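Local coordinates for protein homoserine dehydrogenase (Staphylococcus aureus M1064, PDB 4PG7) that probably catalyses the NAD(P)-dependent interconversion of L-homoserine and aspartate semialdehyde in the aspartic acid pathway, at residues K40-N45 / I57-I62. Numbering follows the deposited sequence.
Sequences KIIEEN and IVIKHI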
ATOM      1  N   LYS A  40      -9.115  -1.586  27.634  1.00 48.99           N
ATOM      2  CA  LYS A  40     -10.338  -0.853  27.287  1.00 48.67           C
ATOM      3  C   LYS A  40     -11.055  -1.468  26.095  1.00 49.03           C
ATOM      4  O   LYS A  40     -12.280  -1.634  26.108  1.00 52.87           O
ATOM      5  CB  LYS A  40     -10.020   0.612  26.990  1.00 48.59           C
ATOM      6  N   ILE A  41     -10.290  -1.842  25.083  1.00 49.54           N
ATOM      7  CA  ILE A  41     -10.867  -2.443  23.888  1.00 51.16           C
ATOM      8  C   ILE A  41     -11.531  -3.781  24.198  1.00 53.83           C
ATOM      9  O   ILE A  41     -12.625  -4.065  23.701  1.00 53.95           O
ATOM     10  CB  ILE A  41      -9.821  -2.619  22.776  1.00 51.52           C
ATOM     11  CG1 ILE A  41      -9.397  -1.248  22.227  1.00 52.97           C
ATOM     12  CG2 ILE A  41     -10.385  -3.482  21.649  1.00 53.52           C
ATOM     13  CD1 ILE A  41      -8.173  -1.290  21.334  1.00 52.42           C
ATOM     14  N   ILE A  42     -10.868  -4.612  24.997  1.00 53.70           N
ATOM     15  CA  ILE A  42     -11.464  -5.884  25.414  1.00 51.27           C
ATOM     16  C   ILE A  42     -12.742  -5.651  26.232  1.00 51.65           C
ATOM     17  O   ILE A  42     -13.763  -6.293  25.974  1.00 51.84           O
ATOM     18  CB  ILE A  42     -10.462  -6.749  26.211  1.00 51.64           C
ATOM     19  CG1 ILE A  42      -9.353  -7.243  25.278  1.00 50.81           C
ATOM     20  CG2 ILE A  42     -11.174  -7.935  26.871  1.00 51.32           C
ATOM     21  CD1 ILE A  42      -8.101  -7.675  26.008  1.00 53.27           C
ATOM     22  N   GLU A  43     -12.695  -4.739  27.198  1.00 51.26           N
ATOM     23  CA  GLU A  43     -13.886  -4.434  28.004  1.00 57.71           C
ATOM     24  C   GLU A  43     -15.072  -4.042  27.131  1.00 60.73           C
ATOM     25  O   GLU A  43     -16.153  -4.620  27.231  1.00 62.75           O
ATOM     26  CB  GLU A  43     -13.614  -3.293  28.983  1.00 56.44           C
ATOM     27  CG  GLU A  43     -12.834  -3.706  30.217  1.00 57.32           C
ATOM     28  CD  GLU A  43     -12.526  -2.542  31.127  1.00 58.57           C
ATOM     29  OE1 GLU A  43     -12.993  -1.419  30.843  1.00 62.40           O
ATOM     30  OE2 GLU A  43     -11.821  -2.749  32.136  1.00 61.13           O
ATOM     31  N   GLU A  44     -14.846  -3.046  26.284  1.00 64.34           N
ATOM     32  CA  GLU A  44     -15.889  -2.487  25.417  1.00 67.71           C
ATOM     33  C   GLU A  44     -16.460  -3.487  24.408  1.00 66.40           C
ATOM     34  O   GLU A  44     -17.596  -3.336  23.978  1.00 68.19           O
ATOM     35  CB  GLU A  44     -15.358  -1.237  24.713  1.00 71.00           C
ATOM     36  CG  GLU A  44     -15.257  -0.064  25.673  1.00 74.06           C
ATOM     37  CD  GLU A  44     -14.449   1.095  25.129  1.00 78.84           C
ATOM     38  OE1 GLU A  44     -14.015   1.051  23.952  1.00 83.02           O
ATOM     39  OE2 GLU A  44     -14.252   2.063  25.892  1.00 81.37           O
ATOM     40  N   ASN A  45     -15.691  -4.514  24.058  1.00 65.30           N
ATOM     41  CA  ASN A  45     -16.127  -5.513  23.088  1.00 65.70           C
ATOM     42  C   ASN A  45     -16.383  -6.892  23.663  1.00 65.85           C
ATOM     43  O   ASN A  45     -16.633  -7.833  22.907  1.00 65.66           O
ATOM     44  CB  ASN A  45     -15.082  -5.620  21.983  1.00 65.26           C
ATOM     45  CG  ASN A  45     -15.046  -4.389  21.124  1.00 64.61           C
ATOM     46  OD1 ASN A  45     -15.891  -4.218  20.245  1.00 69.31           O
ATOM     47  ND2 ASN A  45     -14.090  -3.509  21.381  1.00 63.58           N
ATOM     48  N   ILE A  57     -13.327 -13.716  27.082  1.00 55.29           N
ATOM     49  CA  ILE A  57     -11.958 -13.314  27.361  1.00 52.60           C
ATOM     50  C   ILE A  57     -11.829 -12.825  28.795  1.00 48.49           C
ATOM     51  O   ILE A  57     -12.457 -11.842  29.189  1.00 49.41           O
ATOM     52  CB  ILE A  57     -11.467 -12.180  26.424  1.00 55.23           C
ATOM     53  CG1 ILE A  57     -11.701 -12.539  24.953  1.00 57.25           C
ATOM     54  CG2 ILE A  57      -9.990 -11.904  26.661  1.00 52.34           C
ATOM     55  CD1 ILE A  57     -11.181 -13.899  24.543  1.00 59.02           C
ATOM     56  N   VAL A  58     -11.008 -13.509  29.576  1.00 46.61           N
ATOM     57  CA  VAL A  58     -10.781 -13.128  30.965  1.00 46.01           C
ATOM     58  C   VAL A  58      -9.331 -12.724  31.130  1.00 45.80           C
ATOM     59  O   VAL A  58      -8.405 -13.526  30.906  1.00 43.14           O
ATOM     60  CB  VAL A  58     -11.121 -14.272  31.948  1.00 47.96           C
ATOM     61  CG1 VAL A  58     -10.910 -13.831  33.395  1.00 47.52           C
ATOM     62  CG2 VAL A  58     -12.560 -14.712  31.760  1.00 48.82           C
ATOM     63  N   ILE A  59      -9.149 -11.459  31.483  1.00 44.74           N
ATOM     64  CA  ILE A  59      -7.846 -10.929  31.827  1.00 45.43           C
ATOM     65  C   ILE A  59      -7.589 -11.307  33.275  1.00 44.61           C
ATOM     66  O   ILE A  59      -8.040 -10.634  34.208  1.00 45.57           O
ATOM     67  CB  ILE A  59      -7.780  -9.402  31.638  1.00 45.47           C
ATOM     68  CG1 ILE A  59      -8.131  -9.036  30.192  1.00 46.36           C
ATOM     69  CG2 ILE A  59      -6.395  -8.903  32.000  1.00 45.15           C
ATOM     70  CD1 ILE A  59      -8.224  -7.543  29.914  1.00 47.26           C
ATOM     71  N   LYS A  60      -6.864 -12.401  33.457  1.00 44.42           N
ATOM     72  CA  LYS A  60      -6.681 -12.982  34.787  1.00 44.06           C
ATOM     73  C   LYS A  60      -5.526 -12.350  35.562  1.00 43.22           C
ATOM     74  O   LYS A  60      -5.548 -12.340  36.793  1.00 43.87           O
ATOM     75  CB  LYS A  60      -6.451 -14.489  34.668  1.00 45.26           C
ATOM     76  CG  LYS A  60      -6.539 -15.200  36.004  1.00 45.52           C
ATOM     77  CD  LYS A  60      -6.659 -16.701  35.848  1.00 46.49           C
ATOM     78  CE  LYS A  60      -6.557 -17.380  37.210  1.00 45.91           C
ATOM     79  NZ  LYS A  60      -6.162 -18.794  37.033  1.00 46.91           N
ATOM     80  N   HIS A  61      -4.503 -11.869  34.852  1.00 39.98           N
ATOM     81  CA  HIS A  61      -3.350 -11.226  35.479  1.00 39.43           C
ATOM     82  C   HIS A  61      -2.860 -10.074  34.598  1.00 37.98           C
ATOM     83  O   HIS A  61      -2.868 -10.168  33.370  1.00 36.80           O
ATOM     84  CB  HIS A  61      -2.165 -12.200  35.650  1.00 40.69           C
ATOM     85  CG  HIS A  61      -2.493 -13.475  36.372  1.00 42.05           C
ATOM     86  ND1 HIS A  61      -2.621 -13.545  37.740  1.00 44.58           N
ATOM     87  CD2 HIS A  61      -2.671 -14.735  35.918  1.00 42.44           C
ATOM     88  CE1 HIS A  61      -2.906 -14.785  38.099  1.00 44.55           C
ATOM     89  NE2 HIS A  61      -2.943 -15.529  37.007  1.00 44.17           N
ATOM     90  N   ILE A  62      -2.404  -9.008  35.238  1.00 37.70           N
ATOM     91  CA  ILE A  62      -1.658  -7.972  34.567  1.00 37.69           C
ATOM     92  C   ILE A  62      -0.345  -7.767  35.299  1.00 38.23           C
ATOM     93  O   ILE A  62      -0.333  -7.459  36.484  1.00 39.52           O
ATOM     94  CB  ILE A  62      -2.450  -6.652  34.481  1.00 37.68           C
ATOM     95  CG1 ILE A  62      -3.792  -6.887  33.770  1.00 37.49           C
ATOM     96  CG2 ILE A  62      -1.645  -5.620  33.699  1.00 37.40           C
ATOM     97  CD1 ILE A  62      -4.728  -5.684  33.738  1.00 37.33           C
TER
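Ile42, on helix 33-53, meets Ile57 and Ile59 of strand 55-63 with a different methyl for each, a compact worked example of how a helix is seated on a parallel sheet by branched aliphatic side chains.

The apolar packing divides along the two branches of Ile42. Its short branch, CG2, lies 4.1 Å from CG2 of Ile57, and these two side chains cross at about a right angle. The long branch serves the other neighbour: with chi1 at -69°, CG1 stands beside the backbone N and anti to the carbonyl carbon, and CD1 at its end comes within 3.9 Å of CD1 of Ile59. This second meeting is tip to tip, both chains being extended at chi2. Ile57 behaves differently: CG2, anti to the backbone N, is the group that touches, while the end of its long branch, with CD1 folded at a chi2 of -51°, leads away from the helix. Ile57 and Ile59 are two positions apart and point to the same side of the strand. Val58, between them, points away from the helix.

None of the polar bonds links helix to strand; they run within the helix or to residues outside the pair. Asn45 ND2 donates to Ile41 O at 2.8 Å in a nearly straight bond of 164°, with the oxygen close to the amide plane, while Asn45 also packs on His351 of the second subunit. Glu43 OE2 is hydrogen-bonded to the hydroxyl of Tyr78, a residue that Ile59 touches as well.

Strand 22-29, helix 33-53 and strand 55-63 form a beta-alpha-beta crossover, consistent with a Rossmann-type NAD-binding fold, and this contact packs its helix on its second strand. Its chemistry implies attachment through buried methyl contacts, without directional bonds.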